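Local coordinates for catechol 2,3-dioxygenase (Pseudomonas sp. KL28, PDB 3HQ0), which probably catalyses the iron-dependent extradiol cleavage of catechol by dioxygen, giving 2-hydroxy-6-oxohexa-2,4-dienoate, at residues L30-T35 / F45-E50; P149-H154 / S197-D202; H216-L221 / E267-G272. All coordinates share one frame; numbering follows the deposited sequence.

Overall arrangement
Following the chain from the N terminus, interaction 1 closes a short beta hairpin, interaction 2 closes a longer excursion through a helix and strands, and interaction 3 closes a strand-to-strand connection that includes helix 224-236. The three lie in series, so none nests in or crosses another. Interactions 2 and 3 both reach one sheet, in which strands 151-159 and 213-220 are neighbours, and both supply ligands to the same iron. Interaction 1 stands in the N-terminal half and is tied to the other two: Glu50 OE2 probably accepts from Leu152 N, while Cys47, Leu30 and Leu32 pack on Phe219. The N-terminal hairpin is thus joined to the iron-bearing sheet.

Interaction 1. Residues L30-T35 / F45-E50; sequences LGLVET and FKCWDE
Lys46, whose backbone pairs with that of Val33, has its ammonium nitrogen held by carbonyl oxygens of its own segment: NZ gives hydrogen bonds to Cys47 O (2.6 Å) and Glu50 O (2.9 Å), with a weak one to Trp48 O. The length of lysine lets NZ reach the carbonyls of the type I turn from Cys47 to Glu50, and chi1 of 75° with bends at the last two torsions turns the chain back to them. Cys47 O takes a second donor, Glu50 N, and Glu50 returns the grip by accepting Cys47 N at OE1 (2.9 Å), which is met from above the carboxylate plane.

The turn follows directly on strand 43-46, which forms a beta hairpin with strand 33-37 at one edge, within this chain, of the sheet of the N-terminal half. Val33 and Lys46 form an antiparallel hydrogen-bonded pair, Val33 N to Lys46 O and Lys46 N to Val33 O both measuring 2.9 Å, with their side chains on the face away from Phe45; Glu34 and Phe45 make the next, non-hydrogen-bonded pair. The Phe45 ring lies on the same face as Glu34, where CE2 meets Glu34 CB. The side chains of Leu32 and Phe45 cross at about a right angle, Leu32 CB touching Phe45 CD2 at 3.7 Å. Thr35 likewise crosses Lys46, setting CG2 against the aliphatic Lys46 CG (3.9 Å), while its hydroxyl turns to His53 O. Gly31, just after helix 19-29, is the first residue to leave helical backbone angles, with a positive phi easy for a residue lacking CB, and a water joins its O to Trp48 N.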
loop_
_atom_site.group_PDB
_atom_site.type_symbol
_atom_site.label_atom_id
_atom_site.label_comp_id
_atom_site.label_asym_id
_atom_site.label_seq_id
_atom_site.Cartn_x
_atom_site.Cartn_y
_atom_site.Cartn_z
ATOM N N LEU A 30 -8.142 19.914 2.927
ATOM C CA LEU A 30 -7.767 19.333 1.646
ATOM C C LEU A 30 -6.263 19.465 1.424
ATOM O O LEU A 30 -5.651 18.643 0.751
ATOM C CB LEU A 30 -8.535 19.995 0.493
ATOM C CG LEU A 30 -8.222 19.403 -0.890
ATOM C CD1 LEU A 30 -8.491 17.883 -0.893
ATOM C CD2 LEU A 30 -9.078 20.101 -1.938
ATOM N N GLY A 31 -5.661 20.505 1.990
ATOM C CA GLY A 31 -4.233 20.676 1.822
ATOM C C GLY A 31 -3.805 21.248 0.483
ATOM O O GLY A 31 -2.801 20.821 -0.087
ATOM N N LEU A 32 -4.573 22.199 -0.035
ATOM C CA LEU A 32 -4.218 22.862 -1.282
ATOM C C LEU A 32 -3.310 24.025 -0.878
ATOM O O LEU A 32 -3.384 24.508 0.254
ATOM C CB LEU A 32 -5.468 23.393 -1.977
ATOM C CG LEU A 32 -6.087 22.546 -3.092
ATOM C CD1 LEU A 32 -5.869 21.068 -2.834
ATOM C CD2 LEU A 32 -7.554 22.877 -3.216
ATOM N N VAL A 33 -2.456 24.465 -1.797
ATOM C CA VAL A 33 -1.530 25.563 -1.528
ATOM C C VAL A 33 -2.096 26.899 -1.999
ATOM O O VAL A 33 -2.405 27.068 -3.182
ATOM C CB VAL A 33 -0.171 25.346 -2.244
ATOM C CG1 VAL A 33 0.735 26.565 -2.038
ATOM C CG2 VAL A 33 0.501 24.088 -1.725
ATOM N N GLU A 34 -2.221 27.846 -1.073
ATOM C CA GLU A 34 -2.736 29.169 -1.404
ATOM C C GLU A 34 -1.653 29.920 -2.157
ATOM O O GLU A 34 -0.507 29.969 -1.722
ATOM C CB GLU A 34 -3.117 29.944 -0.137
ATOM C CG GLU A 34 -3.832 31.250 -0.444
ATOM C CD GLU A 34 -4.258 32.013 0.799
ATOM O OE1 GLU A 34 -4.906 31.412 1.691
ATOM O OE2 GLU A 34 -3.953 33.220 0.869
ATOM N N THR A 35 -2.011 30.507 -3.290
ATOM C CA THR A 35 -1.028 31.222 -4.086
ATOM C C THR A 35 -1.362 32.691 -4.316
ATOM O O THR A 35 -0.558 33.432 -4.878
ATOM C CB THR A 35 -0.842 30.532 -5.449
ATOM O OG1 THR A 35 -2.122 30.371 -6.081
ATOM C CG2 THR A 35 -0.203 29.164 -5.261
ATOM N N PHE A 45 -5.703 28.631 -5.278
ATOM C CA PHE A 45 -4.961 27.488 -4.742
ATOM C C PHE A 45 -4.443 26.637 -5.895
ATOM O O PHE A 45 -4.965 26.709 -7.012
ATOM C CB PHE A 45 -5.854 26.565 -3.903
ATOM C CG PHE A 45 -6.379 27.180 -2.656
ATOM C CD1 PHE A 45 -7.589 27.869 -2.661
ATOM C CD2 PHE A 45 -5.679 27.051 -1.461
ATOM C CE1 PHE A 45 -8.097 28.418 -1.487
ATOM C CE2 PHE A 45 -6.177 27.596 -0.290
ATOM C CZ PHE A 45 -7.391 28.281 -0.301
ATOM N N LYS A 46 -3.422 25.833 -5.613
ATOM C CA LYS A 46 -2.873 24.900 -6.588
ATOM C C LYS A 46 -2.494 23.675 -5.774
ATOM O O LYS A 46 -2.286 23.788 -4.565
ATOM C CB LYS A 46 -1.638 25.467 -7.288
ATOM C CG LYS A 46 -0.354 25.488 -6.480
ATOM C CD LYS A 46 0.794 25.960 -7.355
ATOM C CE LYS A 46 2.105 25.332 -6.950
ATOM N NZ LYS A 46 2.028 23.844 -6.904
ATOM N N CYS A 47 -2.451 22.502 -6.401
ATOM C CA CYS A 47 -2.039 21.305 -5.670
ATOM C C CYS A 47 -0.537 21.477 -5.488
ATOM O O CYS A 47 0.099 22.139 -6.305
ATOM C CB CYS A 47 -2.346 20.040 -6.476
ATOM S SG CYS A 47 -4.090 19.700 -6.588
ATOM N N TRP A 48 0.040 20.894 -4.433
ATOM C CA TRP A 48 1.475 21.069 -4.193
ATOM C C TRP A 48 2.384 20.590 -5.316
ATOM O O TRP A 48 3.356 21.265 -5.660
ATOM C CB TRP A 48 1.913 20.400 -2.876
ATOM C CG TRP A 48 2.004 18.891 -2.918
ATOM C CD1 TRP A 48 1.030 17.996 -2.579
ATOM C CD2 TRP A 48 3.129 18.117 -3.346
ATOM N NE1 TRP A 48 1.480 16.706 -2.767
ATOM C CE2 TRP A 48 2.766 16.754 -3.239
ATOM C CE3 TRP A 48 4.407 18.441 -3.814
ATOM C CZ2 TRP A 48 3.641 15.715 -3.585
ATOM C CZ3 TRP A 48 5.277 17.406 -4.161
ATOM C CH2 TRP A 48 4.888 16.061 -4.044
ATOM N N ASP A 49 2.071 19.438 -5.903
ATOM C CA ASP A 49 2.924 18.897 -6.958
ATOM C C ASP A 49 2.730 19.514 -8.350
ATOM O O ASP A 49 3.498 19.235 -9.263
ATOM C CB ASP A 49 2.761 17.377 -7.031
ATOM C CG ASP A 49 3.994 16.689 -7.597
ATOM O OD1 ASP A 49 5.056 17.341 -7.654
ATOM O OD2 ASP A 49 3.908 15.502 -7.969
ATOM N N GLU A 50 1.704 20.339 -8.527
ATOM C CA GLU A 50 1.521 20.963 -9.834
ATOM C C GLU A 50 2.562 22.060 -9.956
ATOM O O GLU A 50 3.293 22.348 -8.989
ATOM C CB GLU A 50 0.125 21.548 -9.980
ATOM C CG GLU A 50 -0.960 20.492 -9.940
ATOM C CD GLU A 50 -2.331 21.100 -9.912
ATOM O OE1 GLU A 50 -2.476 22.162 -9.277
ATOM O OE2 GLU A 50 -3.261 20.515 -10.504
HETATM O O HOH W 1 -1.880 19.855 -2.797
#

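Interaction 2. Residues P149-H154 / S197-D202; sequences PIQLDH and SHKVHD. With FE (Fe (III) ion), chain E.
The iron site of this extradiol dioxygenase is built here on strand 151-159, where His154 binds the metal through NE2 (2.2 Å) while His201 of the loop 197-202 lies over its ring. His201 NE2 stands 3.0 Å above the His154 plane, over the ring centre, the planes being 45° apart; no hydrogen bond links the two NE2 atoms. Imidazole suits position 154 because its two nitrogens face different partners: with NE2 on the iron, ND1 is left to donate to Asp153 OD2 at 2.8 Å. That bond lies in the ring plane and uses the anti lone pair of the carboxylate; together with the iron bond it should hold the ring's rotation. Asp153 is itself positioned by others: Gln151 NE2 donates to OD1 (3.1 Å), and a water gives one hydrogen to OD2 and the other to His201 O.

Lys199 reaches across with its chain bent at the third torsion. Its NZ donates to Asp153 O (3.0 Å), in the carbonyl plane and on a lone pair, and passes near OD1 of the same residue, a charge that may steady the carboxylate. Strand 151-159 runs between strands 213-220 and 203-207, the loop leads into the latter, and Pro9 of strand 9-16 packs against Lys199, Asp202 and Leu152.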
loop_
_atom_site.group_PDB
_atom_site.type_symbol
_atom_site.label_atom_id
_atom_site.label_comp_id
_atom_site.label_asym_id
_atom_site.label_seq_id
_atom_site.Cartn_x
_atom_site.Cartn_y
_atom_site.Cartn_z
ATOM N N PRO A 149 -3.574 16.709 -2.198
ATOM C CA PRO A 149 -3.710 16.075 -3.515
ATOM C C PRO A 149 -2.566 16.510 -4.444
ATOM O O PRO A 149 -1.928 17.531 -4.212
ATOM C CB PRO A 149 -5.072 16.563 -3.990
ATOM C CG PRO A 149 -5.199 17.914 -3.321
ATOM C CD PRO A 149 -4.704 17.612 -1.927
ATOM N N ILE A 150 -2.329 15.725 -5.492
ATOM C CA ILE A 150 -1.261 15.979 -6.451
ATOM C C ILE A 150 -1.672 16.826 -7.661
ATOM O O ILE A 150 -0.840 17.538 -8.229
ATOM C CB ILE A 150 -0.627 14.614 -6.918
ATOM C CG1 ILE A 150 0.656 14.356 -6.129
ATOM C CG2 ILE A 150 -0.318 14.614 -8.407
ATOM C CD1 ILE A 150 0.450 14.330 -4.643
ATOM N N GLN A 151 -2.943 16.758 -8.046
ATOM C CA GLN A 151 -3.433 17.542 -9.183
ATOM C C GLN A 151 -4.954 17.606 -9.288
ATOM O O GLN A 151 -5.669 16.762 -8.735
ATOM C CB GLN A 151 -2.884 16.983 -10.507
ATOM C CG GLN A 151 -3.293 15.541 -10.795
ATOM C CD GLN A 151 -2.949 15.087 -12.214
ATOM O OE1 GLN A 151 -1.847 15.333 -12.716
ATOM N NE2 GLN A 151 -3.888 14.406 -12.856
ATOM N N LEU A 152 -5.437 18.636 -9.985
ATOM C CA LEU A 152 -6.862 18.791 -10.240
ATOM C C LEU A 152 -7.018 17.784 -11.357
ATOM O O LEU A 152 -6.528 18.000 -12.466
ATOM C CB LEU A 152 -7.181 20.188 -10.763
ATOM C CG LEU A 152 -8.581 20.337 -11.365
ATOM C CD1 LEU A 152 -9.630 20.209 -10.268
ATOM C CD2 LEU A 152 -8.704 21.693 -12.065
ATOM N N ASP A 153 -7.676 16.674 -11.063
ATOM C CA ASP A 153 -7.805 15.599 -12.038
ATOM C C ASP A 153 -8.887 15.790 -13.089
ATOM O O ASP A 153 -8.657 15.565 -14.277
ATOM C CB ASP A 153 -8.031 14.284 -11.299
ATOM C CG ASP A 153 -7.664 13.093 -12.127
ATOM O OD1 ASP A 153 -6.454 12.773 -12.205
ATOM O OD2 ASP A 153 -8.582 12.490 -12.714
ATOM N N HIS A 154 -10.071 16.189 -12.649
ATOM C CA HIS A 154 -11.194 16.397 -13.562
ATOM C C HIS A 154 -12.372 16.866 -12.741
ATOM O O HIS A 154 -12.233 17.202 -11.565
ATOM C CB HIS A 154 -11.584 15.083 -14.265
ATOM C CG HIS A 154 -12.121 14.037 -13.333
ATOM N ND1 HIS A 154 -11.304 13.161 -12.645
ATOM C CD2 HIS A 154 -13.378 13.796 -12.890
ATOM C CE1 HIS A 154 -12.032 12.433 -11.820
ATOM N NE2 HIS A 154 -13.294 12.801 -11.947
ATOM N N SER A 197 -6.097 13.197 -23.229
ATOM C CA SER A 197 -4.749 12.708 -22.915
ATOM C C SER A 197 -4.788 11.183 -22.812
ATOM O O SER A 197 -5.546 10.535 -23.528
ATOM C CB SER A 197 -4.323 13.289 -21.566
ATOM O OG SER A 197 -5.262 12.934 -20.555
ATOM N N HIS A 198 -3.958 10.595 -21.955
ATOM C CA HIS A 198 -4.057 9.151 -21.773
ATOM C C HIS A 198 -4.576 8.816 -20.381
ATOM O O HIS A 198 -4.318 7.739 -19.829
ATOM C CB HIS A 198 -2.745 8.399 -22.082
ATOM C CG HIS A 198 -1.541 8.896 -21.350
ATOM N ND1 HIS A 198 -0.680 9.830 -21.887
ATOM C CD2 HIS A 198 -1.001 8.522 -20.165
ATOM C CE1 HIS A 198 0.345 10.001 -21.070
ATOM N NE2 HIS A 198 0.175 9.221 -20.018
ATOM N N LYS A 199 -5.330 9.758 -19.816
ATOM C CA LYS A 199 -5.947 9.560 -18.511
ATOM C C LYS A 199 -7.341 9.003 -18.783
ATOM O O LYS A 199 -7.882 9.204 -19.872
ATOM C CB LYS A 199 -6.052 10.887 -17.751
ATOM C CG LYS A 199 -4.701 11.511 -17.423
ATOM C CD LYS A 199 -4.835 12.644 -16.434
ATOM C CE LYS A 199 -5.777 13.705 -16.932
ATOM N NZ LYS A 199 -6.260 14.582 -15.826
ATOM N N VAL A 200 -7.912 8.298 -17.811
ATOM C CA VAL A 200 -9.248 7.726 -17.960
ATOM C C VAL A 200 -10.216 8.842 -18.347
ATOM O O VAL A 200 -11.076 8.657 -19.208
ATOM C CB VAL A 200 -9.707 7.039 -16.657
ATOM C CG1 VAL A 200 -11.147 6.531 -16.792
ATOM C CG2 VAL A 200 -8.779 5.877 -16.352
ATOM N N HIS A 201 -10.086 9.997 -17.702
ATOM C CA HIS A 201 -10.909 11.132 -18.069
ATOM C C HIS A 201 -10.434 12.461 -17.498
ATOM O O HIS A 201 -9.897 12.555 -16.381
ATOM C CB HIS A 201 -12.399 10.892 -17.745
ATOM C CG HIS A 201 -12.703 10.748 -16.286
ATOM N ND1 HIS A 201 -12.137 9.769 -15.498
ATOM C CD2 HIS A 201 -13.555 11.428 -15.484
ATOM C CE1 HIS A 201 -12.627 9.851 -14.275
ATOM N NE2 HIS A 201 -13.490 10.850 -14.239
ATOM N N ASP A 202 -10.616 13.488 -18.315
ATOM C CA ASP A 202 -10.239 14.838 -17.983
ATOM C C ASP A 202 -11.486 15.625 -17.590
ATOM O O ASP A 202 -11.399 16.654 -16.917
ATOM C CB ASP A 202 -9.530 15.453 -19.183
ATOM C CG ASP A 202 -8.109 14.921 -19.347
ATOM O OD1 ASP A 202 -7.236 15.324 -18.542
ATOM O OD2 ASP A 202 -7.863 14.098 -20.260
HETATM FE FE FE E . -14.511 11.746 -10.495
HETATM O O HOH W 2 -8.593 10.498 -14.467
#

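Interaction 3. Residues H216-L221 / E267-G272; sequences HCSFLL and ETFMGG. With FE (Fe (III) ion), chain E.
His216 and Glu267 meet at the iron with ring and carboxylate planes perpendicular, 90° apart. His216 NE2 (2.4 Å) and Glu267 OE1 (2.2 Å) both bind the metal, and His154 adds a third protein ligand. Glu267 reaches it because CG lies anti to the backbone N (chi1 162°) and the chain stays extended, a span suited to glutamate. Ser218, small enough to fit beside the carboxylate, donates from OG to OE1 (2.9 Å), arriving from above the carboxylate plane; OE2 is taken by Thr255.

The same face carries Phe269, whose ring receives Leu220 CD1 over one face, offset toward the rim and 4.2 Å from the centroid, as a CH-pi contact. Beneath the side chains, two parallel neighbouring strands are tied by Glu267 N to Cys217 O, Phe219 N to Glu267 O, Phe269 N to Phe219 O and Leu221 N to Phe269 O. Leu221 CD2 packs obliquely on Thr268 CB (4.0 Å), both residues beside helix 224-236.

Two histidines and one glutamate form the facial triad of extradiol dioxygenases; in such enzymes the remaining positions on iron serve catechol and oxygen, and the serine bond should help to fix where OE1 sits on the metal.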
loop_
_atom_site.group_PDB
_atom_site.type_symbol
_atom_site.label_atom_id
_atom_site.label_comp_id
_atom_site.label_asym_id
_atom_site.label_seq_id
_atom_site.Cartn_x
_atom_site.Cartn_y
_atom_site.Cartn_z
ATOM N N HIS A 216 -19.097 17.149 -8.917
ATOM C CA HIS A 216 -17.863 17.248 -8.145
ATOM C C HIS A 216 -16.628 17.589 -8.952
ATOM O O HIS A 216 -16.574 17.378 -10.166
ATOM C CB HIS A 216 -17.567 15.934 -7.392
ATOM C CG HIS A 216 -17.128 14.805 -8.275
ATOM N ND1 HIS A 216 -18.016 13.949 -8.893
ATOM C CD2 HIS A 216 -15.893 14.403 -8.658
ATOM C CE1 HIS A 216 -17.347 13.071 -9.619
ATOM N NE2 HIS A 216 -16.057 13.325 -9.495
ATOM N N CYS A 217 -15.640 18.126 -8.248
ATOM C CA CYS A 217 -14.332 18.417 -8.822
ATOM C C CYS A 217 -13.484 17.303 -8.221
ATOM O O CYS A 217 -13.736 16.892 -7.084
ATOM C CB CYS A 217 -13.822 19.777 -8.363
ATOM S SG CYS A 217 -14.476 21.121 -9.352
ATOM N N SER A 218 -12.494 16.807 -8.954
ATOM C CA SER A 218 -11.692 15.707 -8.425
ATOM C C SER A 218 -10.207 15.961 -8.271
ATOM O O SER A 218 -9.588 16.642 -9.094
ATOM C CB SER A 218 -11.902 14.451 -9.278
ATOM O OG SER A 218 -11.060 13.403 -8.830
ATOM N N PHE A 219 -9.643 15.383 -7.210
ATOM C CA PHE A 219 -8.223 15.517 -6.903
ATOM C C PHE A 219 -7.532 14.160 -6.782
ATOM O O PHE A 219 -7.986 13.271 -6.059
ATOM C CB PHE A 219 -8.045 16.332 -5.616
ATOM C CG PHE A 219 -8.572 17.731 -5.723
ATOM C CD1 PHE A 219 -9.919 17.996 -5.536
ATOM C CD2 PHE A 219 -7.722 18.781 -6.081
ATOM C CE1 PHE A 219 -10.428 19.291 -5.705
ATOM C CE2 PHE A 219 -8.213 20.073 -6.254
ATOM C CZ PHE A 219 -9.572 20.331 -6.065
ATOM N N LEU A 220 -6.418 14.023 -7.496
ATOM C CA LEU A 220 -5.648 12.783 -7.540
ATOM C C LEU A 220 -4.699 12.572 -6.364
ATOM O O LEU A 220 -4.008 13.500 -5.947
ATOM C CB LEU A 220 -4.855 12.730 -8.848
ATOM C CG LEU A 220 -3.974 11.505 -9.077
ATOM C CD1 LEU A 220 -4.840 10.244 -9.144
ATOM C CD2 LEU A 220 -3.203 11.694 -10.383
ATOM N N LEU A 221 -4.668 11.346 -5.847
ATOM C CA LEU A 221 -3.796 10.990 -4.723
ATOM C C LEU A 221 -2.745 9.989 -5.203
ATOM O O LEU A 221 -2.941 9.320 -6.217
ATOM C CB LEU A 221 -4.617 10.395 -3.564
ATOM C CG LEU A 221 -5.012 11.331 -2.411
ATOM C CD1 LEU A 221 -5.465 12.684 -2.939
ATOM C CD2 LEU A 221 -6.097 10.681 -1.570
ATOM N N GLU A 267 -13.743 15.104 -4.913
ATOM C CA GLU A 267 -13.299 13.713 -4.835
ATOM C C GLU A 267 -11.791 13.611 -4.646
ATOM O O GLU A 267 -11.036 14.401 -5.206
ATOM C CB GLU A 267 -13.688 12.947 -6.108
ATOM C CG GLU A 267 -12.904 11.640 -6.318
ATOM C CD GLU A 267 -13.247 10.941 -7.626
ATOM O OE1 GLU A 267 -13.319 11.622 -8.659
ATOM O OE2 GLU A 267 -13.433 9.712 -7.626
ATOM N N THR A 268 -11.366 12.641 -3.838
ATOM C CA THR A 268 -9.944 12.384 -3.620
ATOM C C THR A 268 -9.810 10.899 -3.965
ATOM O O THR A 268 -10.333 10.052 -3.243
ATOM C CB THR A 268 -9.518 12.606 -2.147
ATOM O OG1 THR A 268 -10.237 11.707 -1.292
ATOM C CG2 THR A 268 -9.781 14.043 -1.726
ATOM N N PHE A 269 -9.131 10.595 -5.070
ATOM C CA PHE A 269 -8.975 9.216 -5.514
ATOM C C PHE A 269 -7.595 8.916 -6.075
ATOM O O PHE A 269 -6.715 9.780 -6.134
ATOM C CB PHE A 269 -9.987 8.906 -6.617
ATOM C CG PHE A 269 -9.545 9.379 -7.979
ATOM C CD1 PHE A 269 -9.452 10.739 -8.263
ATOM C CD2 PHE A 269 -9.160 8.462 -8.958
ATOM C CE1 PHE A 269 -8.978 11.183 -9.505
ATOM C CE2 PHE A 269 -8.685 8.897 -10.202
ATOM C CZ PHE A 269 -8.595 10.259 -10.471
ATOM N N MET A 270 -7.433 7.665 -6.495
ATOM C CA MET A 270 -6.210 7.185 -7.115
ATOM C C MET A 270 -6.586 5.882 -7.813
ATOM O O MET A 270 -7.524 5.203 -7.398
ATOM C CB MET A 270 -5.116 6.963 -6.065
ATOM C CG MET A 270 -5.135 5.631 -5.358
ATOM S SD MET A 270 -4.327 4.352 -6.327
ATOM C CE MET A 270 -2.807 5.179 -6.819
ATOM N N GLY A 271 -5.876 5.548 -8.884
ATOM C CA GLY A 271 -6.177 4.322 -9.606
ATOM C C GLY A 271 -6.712 4.608 -10.996
ATOM O O GLY A 271 -7.004 5.755 -11.311
ATOM N N GLY A 272 -6.833 3.569 -11.821
ATOM C CA GLY A 272 -7.336 3.726 -13.177
ATOM C C GLY A 272 -6.382 3.149 -14.210
ATOM O O GLY A 272 -5.191 2.996 -13.933
HETATM FE FE FE E . -14.511 11.746 -10.495
#